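Local atomic coordinates of 3-phosphoshikimate 1-carboxyvinyltransferase (Streptomyces sviceus, PDB entry 7M0O), a protein that probably transfers the enolpyruvyl group of phosphoenolpyruvate to shikimate-3-phosphate, the sixth step of the pathway to chorismate. Residues A12-L17 / Y217-D222; E37-G42 / G78-R83; E41-V44 / R49-R52; V44-R49 / R83-L88. All blocks are in the same frame, centred on the assembly; numbering follows the deposited sequence.

Contact 1 of 4, residues A12-L17 / Y217-D222; sequences ARALFL and YAIEPD
Ala-14 on helix 8-20 presses its CB against Ile-219, just past the end of strand 216-218, and more loosely against Tyr-217 on that strand. The methyl lies 3.5 Å from Ile-219 CD1, tighter than usual for two carbons. Ile-219 holds CG1 beside its backbone N (chi1 -60°), and a second turn of similar size (chi2 -56°) carries CD1 up to the helix. The same CD1 lies in the plane of the Tyr-217 ring, at its edge, 3.7 Å from Tyr-217 CD2. Tyr-217 swings CG anti to its backbone N (chi1 -171°), which brings the ring toward the helix; its CD2 is 4.3 Å from Ala-14 CB, an oblique approach. Leu-27 of strand 24-28 and Met-190 of helix 182-193 each touch both Ala-14 and Tyr-217. Next to Ala-14, Arg-13, predicted to bind shikimate-3-phosphate, points elsewhere and donates from NE to Thr-187. Beyond Ile-219 the backbones of Glu-220 and Asp-222 bond to Ser-7 and Pro-5, consistent with the paired crossover strands between the two domains of EPSP synthases. Between the segments themselves the chemistry is wholly apolar: shape and close fit, not directed bonds, seat the helix on this strand end.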
# COMPACT_ATOMS: atom_id res chain seq x y z
N ALA A 12 3.40 -7.46 0.97
CA ALA A 12 4.78 -7.53 1.46
C ALA A 12 4.83 -7.97 2.92
O ALA A 12 5.57 -8.90 3.28
CB ALA A 12 5.46 -6.17 1.30
N ARG A 13 4.09 -7.27 3.78
CA ARG A 13 4.01 -7.68 5.19
C ARG A 13 3.52 -9.12 5.32
O ARG A 13 4.03 -9.88 6.15
CB ARG A 13 3.08 -6.74 5.96
CG ARG A 13 3.46 -5.25 6.03
CD ARG A 13 2.30 -4.56 6.74
NE ARG A 13 2.39 -3.11 6.89
CZ ARG A 13 1.92 -2.22 6.01
NH1 ARG A 13 1.36 -2.61 4.87
NH2 ARG A 13 2.03 -0.93 6.28
N ALA A 14 2.50 -9.49 4.55
CA ALA A 14 1.92 -10.83 4.68
C ALA A 14 2.91 -11.93 4.32
O ALA A 14 2.87 -13.02 4.90
CB ALA A 14 0.67 -10.96 3.80
N LEU A 15 3.78 -11.67 3.33
CA LEU A 15 4.80 -12.65 2.95
C LEU A 15 5.79 -12.88 4.08
O LEU A 15 6.20 -14.02 4.34
CB LEU A 15 5.54 -12.19 1.69
CG LEU A 15 4.80 -12.34 0.37
CD1 LEU A 15 5.54 -11.64 -0.75
CD2 LEU A 15 4.64 -13.80 0.06
N PHE A 16 6.20 -11.81 4.75
CA PHE A 16 7.07 -11.94 5.92
C PHE A 16 6.39 -12.78 7.00
O PHE A 16 7.00 -13.70 7.55
CB PHE A 16 7.41 -10.54 6.46
CG PHE A 16 8.40 -10.54 7.61
CD1 PHE A 16 8.05 -11.04 8.86
CD2 PHE A 16 9.68 -10.02 7.44
CE1 PHE A 16 8.95 -11.04 9.93
CE2 PHE A 16 10.59 -10.00 8.52
CZ PHE A 16 10.22 -10.51 9.76
N LEU A 17 5.15 -12.43 7.34
CA LEU A 17 4.44 -13.14 8.40
C LEU A 17 4.24 -14.62 8.05
O LEU A 17 4.40 -15.50 8.91
CB LEU A 17 3.11 -12.44 8.67
CG LEU A 17 3.31 -11.04 9.26
CD1 LEU A 17 2.07 -10.16 9.10
CD2 LEU A 17 3.65 -11.18 10.74
N TYR A 217 -4.88 -15.84 5.47
CA TYR A 217 -4.91 -14.38 5.47
C TYR A 217 -5.20 -13.89 4.06
O TYR A 217 -4.42 -14.13 3.14
CB TYR A 217 -3.60 -13.77 5.99
CG TYR A 217 -3.75 -12.28 6.19
CD1 TYR A 217 -4.36 -11.76 7.33
CD2 TYR A 217 -3.35 -11.39 5.20
CE1 TYR A 217 -4.54 -10.40 7.48
CE2 TYR A 217 -3.52 -10.03 5.34
CZ TYR A 217 -4.12 -9.54 6.48
OH TYR A 217 -4.29 -8.18 6.61
N ALA A 218 -6.34 -13.21 3.91
CA ALA A 218 -6.74 -12.63 2.63
C ALA A 218 -6.15 -11.23 2.49
O ALA A 218 -6.31 -10.39 3.38
CB ALA A 218 -8.26 -12.58 2.53
N ILE A 219 -5.50 -10.98 1.35
CA ILE A 219 -4.92 -9.68 1.03
C ILE A 219 -6.00 -8.79 0.44
O ILE A 219 -6.68 -9.16 -0.53
CB ILE A 219 -3.75 -9.83 0.05
CG1 ILE A 219 -2.65 -10.71 0.64
CG2 ILE A 219 -3.22 -8.43 -0.37
CD1 ILE A 219 -2.17 -10.21 1.94
N GLU A 220 -6.16 -7.60 1.02
CA GLU A 220 -7.15 -6.64 0.51
C GLU A 220 -6.72 -6.10 -0.86
O GLU A 220 -5.54 -5.81 -1.07
CB GLU A 220 -7.32 -5.45 1.46
CG GLU A 220 -8.06 -5.76 2.73
CD GLU A 220 -8.02 -4.61 3.74
OE1 GLU A 220 -7.76 -3.43 3.36
OE2 GLU A 220 -8.24 -4.90 4.93
N PRO A 221 -7.65 -5.94 -1.79
CA PRO A 221 -7.35 -5.14 -2.98
C PRO A 221 -6.98 -3.72 -2.58
O PRO A 221 -7.45 -3.20 -1.56
CB PRO A 221 -8.67 -5.17 -3.78
CG PRO A 221 -9.41 -6.36 -3.23
CD PRO A 221 -9.02 -6.48 -1.80
N ASP A 222 -6.14 -3.09 -3.38
CA ASP A 222 -5.77 -1.71 -3.10
C ASP A 222 -7.02 -0.83 -3.09
O ASP A 222 -7.73 -0.72 -4.10
CB ASP A 222 -4.75 -1.21 -4.13
CG ASP A 222 -4.12 0.11 -3.73
OD1 ASP A 222 -4.83 1.13 -3.71
OD2 ASP A 222 -2.90 0.13 -3.46

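Contact 2 of 4, residues E37-G42 / G78-R83; sequences EGFAEG and GATTAR
Phe-39 and Thr-81 bring their CA atoms within 5.0 Å, the closest CA pair between residues 37-42 and 78-83. Both segments are helical almost throughout, and their axes run in nearly the same direction, inclined by 29° and 8.8 Å apart at the nearest point. Gly-38 lies on the facing side, with only backbone to offer Thr-81. Phe-39 has the largest share of the buried surface, with Thr-81 close behind. With CG anti to the backbone N (chi1 -158°), its ring reaches alongside the second helix, and Thr-80 CG2 meets it edge-on, in the ring plane, 3.6 Å from Phe-39 CE1. Thr-81 runs past Phe-39 in the opposite sense: its OG1 comes to 3.6 Å from Phe-39 CB, and its CG2 lies 4.0 Å from Phe-39 CA. OG1 is also 3.3 Å from Phe-39 N, but at an angle too poor for a hydrogen bond. The hydroxyls have other partners. Thr-81 OG1 bonds to Asp-35 OD1, while Asp-35 OD2 accepts from Thr-80 N, and Thr-80 OG1 pairs with NZ of Lys-8, a predicted substrate-binding residue. An alanine at Phe-39 would take away the ring and would probably open a gap between the helices, leaving Thr-80 CG2 uncovered on that side. Helix 8-20 packs here too, Leu-15 touching Phe-39 and Ala-12 touching Thr-80, while helix 155-163 brings Gln-155 to Thr-80; Phe-84 and Leu-85, farther along helix 79-90, also touch the Phe-39 ring.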
# COMPACT_ATOMS: atom_id res chain seq x y z
N GLU A 37 7.41 -11.71 -6.66
CA GLU A 37 7.98 -12.91 -7.26
C GLU A 37 9.40 -13.14 -6.77
O GLU A 37 9.77 -14.27 -6.43
CB GLU A 37 7.93 -12.82 -8.78
CG GLU A 37 8.39 -14.09 -9.51
CD GLU A 37 7.34 -15.19 -9.48
OE1 GLU A 37 6.15 -14.88 -9.24
OE2 GLU A 37 7.71 -16.37 -9.72
N GLY A 38 10.21 -12.09 -6.72
CA GLY A 38 11.56 -12.22 -6.20
C GLY A 38 11.60 -12.59 -4.72
O GLY A 38 12.48 -13.34 -4.29
N PHE A 39 10.64 -12.08 -3.94
CA PHE A 39 10.51 -12.46 -2.53
C PHE A 39 10.27 -13.96 -2.41
O PHE A 39 10.97 -14.66 -1.66
CB PHE A 39 9.35 -11.68 -1.89
CG PHE A 39 9.42 -11.55 -0.36
CD1 PHE A 39 9.22 -10.33 0.24
CD2 PHE A 39 9.58 -12.67 0.44
CE1 PHE A 39 9.22 -10.20 1.63
CE2 PHE A 39 9.60 -12.55 1.83
CZ PHE A 39 9.42 -11.32 2.42
N ALA A 40 9.27 -14.47 -3.13
CA ALA A 40 9.01 -15.91 -3.15
C ALA A 40 10.24 -16.69 -3.58
O ALA A 40 10.57 -17.71 -2.97
CB ALA A 40 7.82 -16.21 -4.08
N GLU A 41 10.91 -16.25 -4.66
CA GLU A 41 12.12 -16.94 -5.11
C GLU A 41 13.20 -16.94 -4.04
O GLU A 41 13.92 -17.93 -3.86
CB GLU A 41 12.68 -16.29 -6.38
CG GLU A 41 11.76 -16.32 -7.62
CD GLU A 41 12.35 -15.53 -8.80
OE1 GLU A 41 13.58 -15.30 -8.81
OE2 GLU A 41 11.58 -15.13 -9.70
N GLY A 42 13.36 -15.81 -3.34
CA GLY A 42 14.36 -15.73 -2.29
C GLY A 42 14.04 -16.67 -1.15
O GLY A 42 14.93 -17.32 -0.60
N GLY A 78 13.46 -5.46 -6.17
CA GLY A 78 12.34 -5.29 -5.26
C GLY A 78 12.75 -4.73 -3.92
O GLY A 78 13.58 -5.32 -3.22
N ALA A 79 12.18 -3.59 -3.54
CA ALA A 79 12.58 -2.94 -2.30
C ALA A 79 12.17 -3.77 -1.09
O ALA A 79 12.93 -3.87 -0.11
CB ALA A 79 11.97 -1.54 -2.21
N THR A 80 10.97 -4.36 -1.13
CA THR A 80 10.53 -5.20 -0.01
C THR A 80 11.45 -6.39 0.18
O THR A 80 11.86 -6.71 1.31
CB THR A 80 9.09 -5.67 -0.25
OG1 THR A 80 8.18 -4.59 -0.06
CG2 THR A 80 8.75 -6.80 0.72
N THR A 81 11.76 -7.10 -0.91
CA THR A 81 12.67 -8.23 -0.85
C THR A 81 14.02 -7.81 -0.26
O THR A 81 14.58 -8.53 0.59
CB THR A 81 12.87 -8.81 -2.25
OG1 THR A 81 11.58 -9.08 -2.86
CG2 THR A 81 13.69 -10.09 -2.21
N ALA A 82 14.53 -6.65 -0.67
CA ALA A 82 15.86 -6.19 -0.25
C ALA A 82 15.93 -5.82 1.22
O ALA A 82 17.02 -5.84 1.80
CB ALA A 82 16.29 -4.99 -1.10
N ARG A 83 14.80 -5.48 1.84
CA ARG A 83 14.79 -5.15 3.27
C ARG A 83 14.25 -6.28 4.14
O ARG A 83 14.82 -6.55 5.20
CB ARG A 83 13.97 -3.88 3.51
CG ARG A 83 14.55 -2.68 2.79
CD ARG A 83 13.45 -1.72 2.37
NE ARG A 83 14.00 -0.53 1.73
CZ ARG A 83 13.26 0.47 1.26
NH1 ARG A 83 11.93 0.42 1.34
NH2 ARG A 83 13.85 1.52 0.70

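Contact 3 of 4, residues E41-V44 / R49-R52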
# COMPACT_ATOMS: atom_id res chain seq x y z
N GLU A 41 10.91 -16.25 -4.66
CA GLU A 41 12.12 -16.94 -5.11
C GLU A 41 13.20 -16.94 -4.04
O GLU A 41 13.92 -17.93 -3.86
CB GLU A 41 12.68 -16.29 -6.38
CG GLU A 41 11.76 -16.32 -7.62
CD GLU A 41 12.35 -15.53 -8.80
OE1 GLU A 41 13.58 -15.30 -8.81
OE2 GLU A 41 11.58 -15.13 -9.70
N GLY A 42 13.36 -15.81 -3.34
CA GLY A 42 14.36 -15.73 -2.29
C GLY A 42 14.04 -16.67 -1.15
O GLY A 42 14.93 -17.32 -0.60
N LEU A 43 12.76 -16.76 -0.78
CA LEU A 43 12.34 -17.70 0.25
C LEU A 43 12.68 -19.14 -0.14
O LEU A 43 13.13 -19.92 0.70
CB LEU A 43 10.83 -17.57 0.50
CG LEU A 43 10.38 -16.33 1.27
CD1 LEU A 43 8.88 -16.33 1.40
CD2 LEU A 43 11.04 -16.31 2.67
N VAL A 44 12.46 -19.50 -1.40
CA VAL A 44 12.77 -20.86 -1.81
C VAL A 44 14.27 -21.10 -1.74
O VAL A 44 14.71 -22.16 -1.29
CB VAL A 44 12.20 -21.14 -3.21
CG1 VAL A 44 12.72 -22.47 -3.71
CG2 VAL A 44 10.67 -21.15 -3.14
N ARG A 49 9.43 -23.68 2.02
CA ARG A 49 8.52 -24.32 1.07
C ARG A 49 7.43 -23.32 0.70
O ARG A 49 6.68 -22.88 1.57
CB ARG A 49 7.89 -25.57 1.67
CG ARG A 49 8.88 -26.67 2.03
CD ARG A 49 8.12 -27.92 2.45
NE ARG A 49 7.16 -28.33 1.42
CZ ARG A 49 5.83 -28.25 1.53
NH1 ARG A 49 5.28 -27.77 2.63
NH2 ARG A 49 5.05 -28.66 0.53
N VAL A 50 7.34 -22.99 -0.59
CA VAL A 50 6.37 -22.02 -1.09
C VAL A 50 5.60 -22.68 -2.23
O VAL A 50 6.19 -23.01 -3.26
CB VAL A 50 7.04 -20.72 -1.57
CG1 VAL A 50 6.00 -19.76 -2.16
CG2 VAL A 50 7.81 -20.06 -0.41
N GLY A 51 4.30 -22.85 -2.05
CA GLY A 51 3.42 -23.40 -3.08
C GLY A 51 2.44 -22.34 -3.54
O GLY A 51 1.96 -21.54 -2.73
N ARG A 52 2.16 -22.32 -4.84
CA ARG A 52 1.34 -21.24 -5.37
C ARG A 52 0.32 -21.78 -6.37
O ARG A 52 0.56 -22.77 -7.07
CB ARG A 52 2.20 -20.15 -6.02
CG ARG A 52 3.13 -19.43 -5.02
CD ARG A 52 3.89 -18.30 -5.66
NE ARG A 52 4.85 -18.77 -6.65
CZ ARG A 52 5.55 -17.97 -7.45
NH1 ARG A 52 5.40 -16.66 -7.36
NH2 ARG A 52 6.40 -18.48 -8.33
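Val-50 packs against Leu-43 and Val-44 inside a beta-alpha-beta crossover, in which helix 34-45 joins strand 24-28 to the parallel strand 50-52 of the same sheet; strand 56-60 then turns back and fits between them. Val-50 has the most surface buried by the contact; its CG2 touches both partners, and its CB adds a second touch on Val-44. CG2, beside the backbone N and anti to the carbonyl carbon, reaches toward the helix and lies 4.0 Å from Leu-43 CB. Farther along the leucine, Leu-43 CD1 stays 4.3 Å from Val-50 CG2, so this methyl lies alongside the leucine and touches more than its base. Val-44 comes across the valine from the next position on the helix. Holding CG1 anti to its backbone N (chi1 171°) directs the other methyl, Val-44 CG2, at the strand, where it lies 4.0 Å from Val-50 CB and 4.1 Å from Val-50 CG2. All these spacings are ordinary van der Waals distances, with no sign of strain. Leu-43 is buried, whereas Val-44 is exposed, so the patch runs from the interior to the surface. Charged groups lie beyond it: Glu-41 forms a salt bridge with Arg-76, and Arg-52 one with Glu-37 as well as a cation-pi contact with Trp-57. Glu-41 and Arg-52 do not pair with each other, Glu-41 OE2 standing 6.3 Å from Arg-52 NH2.

Contact 4 of 4, residues V44-R49 / R83-L88; sequences VRLGYR and RFLPTL
Leu-46 and Tyr-48 reach across to Leu-85 and Leu-88 from either side of Gly-47 in the Schellman motif that ends helix 34-45. Gly-47 takes the positive phi (94°) of that motif, where a CB would jam against the preceding carbonyl oxygen; its N bonds back to Val-44 O, and Tyr-48 N probably to Leu-43 O, at 2.9 Å. Leu-46 can be followed outward. Its CB lies in the plane of the Tyr-48 ring, at the edge, 3.8 Å from Tyr-48 CE1. CG, beside the backbone N (chi1 -71°), serves as the branch point. From there CD1 points at helix 79-90 and meets Leu-85 CD2 at 4.3 Å, while CD2 diverges, 6.8 Å from that same methyl; Pro-66 also touches this side chain. Leu-85 CD2 is shared, since Phe-39 and Leu-43 of helix 34-45 press on it as well. Tyr-48 adds the second touch, its OH lying 4.3 Å from Leu-88 CD2. All four side chains are buried, and the join is light van der Waals packing, one methyl pair and one hydroxyl-to-methyl touch. Helix 79-90 is kinked here: Pro-86 has no N-H to give to the turn before. At the next residue, the backbone bond from Thr-87 N to Arg-83 O is weak, and Thr-87 OG1 donates to Arg-83 O at 2.9 Å, tilted 24° from the carbonyl plane.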
# COMPACT_ATOMS: atom_id res chain seq x y z
N VAL A 44 12.46 -19.50 -1.40
CA VAL A 44 12.77 -20.86 -1.81
C VAL A 44 14.27 -21.10 -1.74
O VAL A 44 14.71 -22.16 -1.29
CB VAL A 44 12.20 -21.14 -3.21
CG1 VAL A 44 12.72 -22.47 -3.71
CG2 VAL A 44 10.67 -21.15 -3.14
N ARG A 45 15.07 -20.11 -2.13
CA ARG A 45 16.52 -20.24 -2.04
C ARG A 45 16.98 -20.43 -0.60
O ARG A 45 17.94 -21.17 -0.34
CB ARG A 45 17.19 -19.02 -2.68
CG ARG A 45 18.67 -19.21 -2.92
CD ARG A 45 19.12 -18.47 -4.15
NE ARG A 45 18.56 -19.02 -5.39
CZ ARG A 45 19.18 -19.91 -6.15
NH1 ARG A 45 20.38 -20.37 -5.81
NH2 ARG A 45 18.60 -20.35 -7.26
N LEU A 46 16.29 -19.79 0.34
CA LEU A 46 16.61 -19.91 1.76
C LEU A 46 16.07 -21.20 2.38
O LEU A 46 16.30 -21.44 3.57
CB LEU A 46 16.07 -18.69 2.53
CG LEU A 46 16.81 -17.36 2.28
CD1 LEU A 46 16.02 -16.17 2.82
CD2 LEU A 46 18.24 -17.38 2.84
N GLY A 47 15.37 -22.03 1.61
CA GLY A 47 14.90 -23.30 2.11
C GLY A 47 13.50 -23.32 2.66
O GLY A 47 13.13 -24.27 3.35
N TYR A 48 12.71 -22.28 2.40
CA TYR A 48 11.29 -22.32 2.73
C TYR A 48 10.51 -23.01 1.62
O TYR A 48 10.86 -22.94 0.44
CB TYR A 48 10.74 -20.90 2.93
CG TYR A 48 11.33 -20.07 4.06
CD1 TYR A 48 12.61 -19.52 3.96
CD2 TYR A 48 10.58 -19.76 5.18
CE1 TYR A 48 13.15 -18.73 4.96
CE2 TYR A 48 11.11 -18.97 6.21
CZ TYR A 48 12.40 -18.46 6.09
OH TYR A 48 12.94 -17.67 7.07
N ARG A 49 9.43 -23.68 2.02
CA ARG A 49 8.52 -24.32 1.07
C ARG A 49 7.43 -23.32 0.70
O ARG A 49 6.68 -22.88 1.57
CB ARG A 49 7.89 -25.57 1.67
CG ARG A 49 8.88 -26.67 2.03
CD ARG A 49 8.12 -27.92 2.45
NE ARG A 49 7.16 -28.33 1.42
CZ ARG A 49 5.83 -28.25 1.53
NH1 ARG A 49 5.28 -27.77 2.63
NH2 ARG A 49 5.05 -28.66 0.53
N ARG A 83 14.80 -5.48 1.84
CA ARG A 83 14.79 -5.15 3.27
C ARG A 83 14.25 -6.28 4.14
O ARG A 83 14.82 -6.55 5.20
CB ARG A 83 13.97 -3.88 3.51
CG ARG A 83 14.55 -2.68 2.79
CD ARG A 83 13.45 -1.72 2.37
NE ARG A 83 14.00 -0.53 1.73
CZ ARG A 83 13.26 0.47 1.26
NH1 ARG A 83 11.93 0.42 1.34
NH2 ARG A 83 13.85 1.52 0.70
N PHE A 84 13.19 -6.96 3.71
CA PHE A 84 12.56 -7.97 4.56
C PHE A 84 13.34 -9.28 4.58
O PHE A 84 13.40 -9.94 5.62
CB PHE A 84 11.13 -8.25 4.10
CG PHE A 84 10.14 -7.19 4.50
CD1 PHE A 84 10.55 -6.02 5.13
CD2 PHE A 84 8.79 -7.38 4.25
CE1 PHE A 84 9.63 -5.06 5.49
CE2 PHE A 84 7.85 -6.41 4.61
CZ PHE A 84 8.27 -5.25 5.23
N LEU A 85 13.90 -9.72 3.45
CA LEU A 85 14.65 -10.98 3.48
C LEU A 85 15.88 -10.92 4.38
O LEU A 85 16.10 -11.88 5.14
CB LEU A 85 15.02 -11.41 2.05
CG LEU A 85 13.90 -12.07 1.26
CD1 LEU A 85 14.46 -12.78 0.04
CD2 LEU A 85 13.09 -13.06 2.11
N PRO A 86 16.71 -9.88 4.36
CA PRO A 86 17.81 -9.82 5.34
C PRO A 86 17.33 -9.82 6.77
O PRO A 86 18.01 -10.36 7.66
CB PRO A 86 18.54 -8.52 4.99
CG PRO A 86 18.24 -8.33 3.51
CD PRO A 86 16.82 -8.79 3.37
N THR A 87 16.18 -9.20 7.02
CA THR A 87 15.62 -9.18 8.37
C THR A 87 15.22 -10.58 8.83
O THR A 87 15.55 -11.00 9.94
CB THR A 87 14.41 -8.24 8.41
OG1 THR A 87 14.79 -6.92 8.05
CG2 THR A 87 13.77 -8.24 9.82
N LEU A 88 14.45 -11.29 8.00
CA LEU A 88 14.11 -12.68 8.29
C LEU A 88 15.35 -13.53 8.52
O LEU A 88 15.40 -14.34 9.45
CB LEU A 88 13.32 -13.27 7.13
CG LEU A 88 11.82 -13.01 7.11
CD1 LEU A 88 11.29 -13.34 5.71
CD2 LEU A 88 11.14 -13.87 8.18

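Overall arrangement
Contacts 2, 3 and 4 share helix 34-45, with centres about 8 Å apart for contacts 2 and 4, 9 Å for 3 and 4, and 11 Å for 2 and 3. Contact 2 pairs helices 34-45 and 79-90; contact 4 continues with the turn after helix 34-45 against the next part of helix 79-90. Along the chain contacts 2 and 3 start from the same part, the segments of 2 and 4 alternate, and contact 1 encloses all three. Its strand 216-218 and strand 50-52 of contact 3 edge one four-stranded sheet. Together the contacts join helices 8-20, 34-45 and 79-90 to one another and to the sheet in one domain, near predicted substrate-binding residues such as Lys-8 and Arg-13.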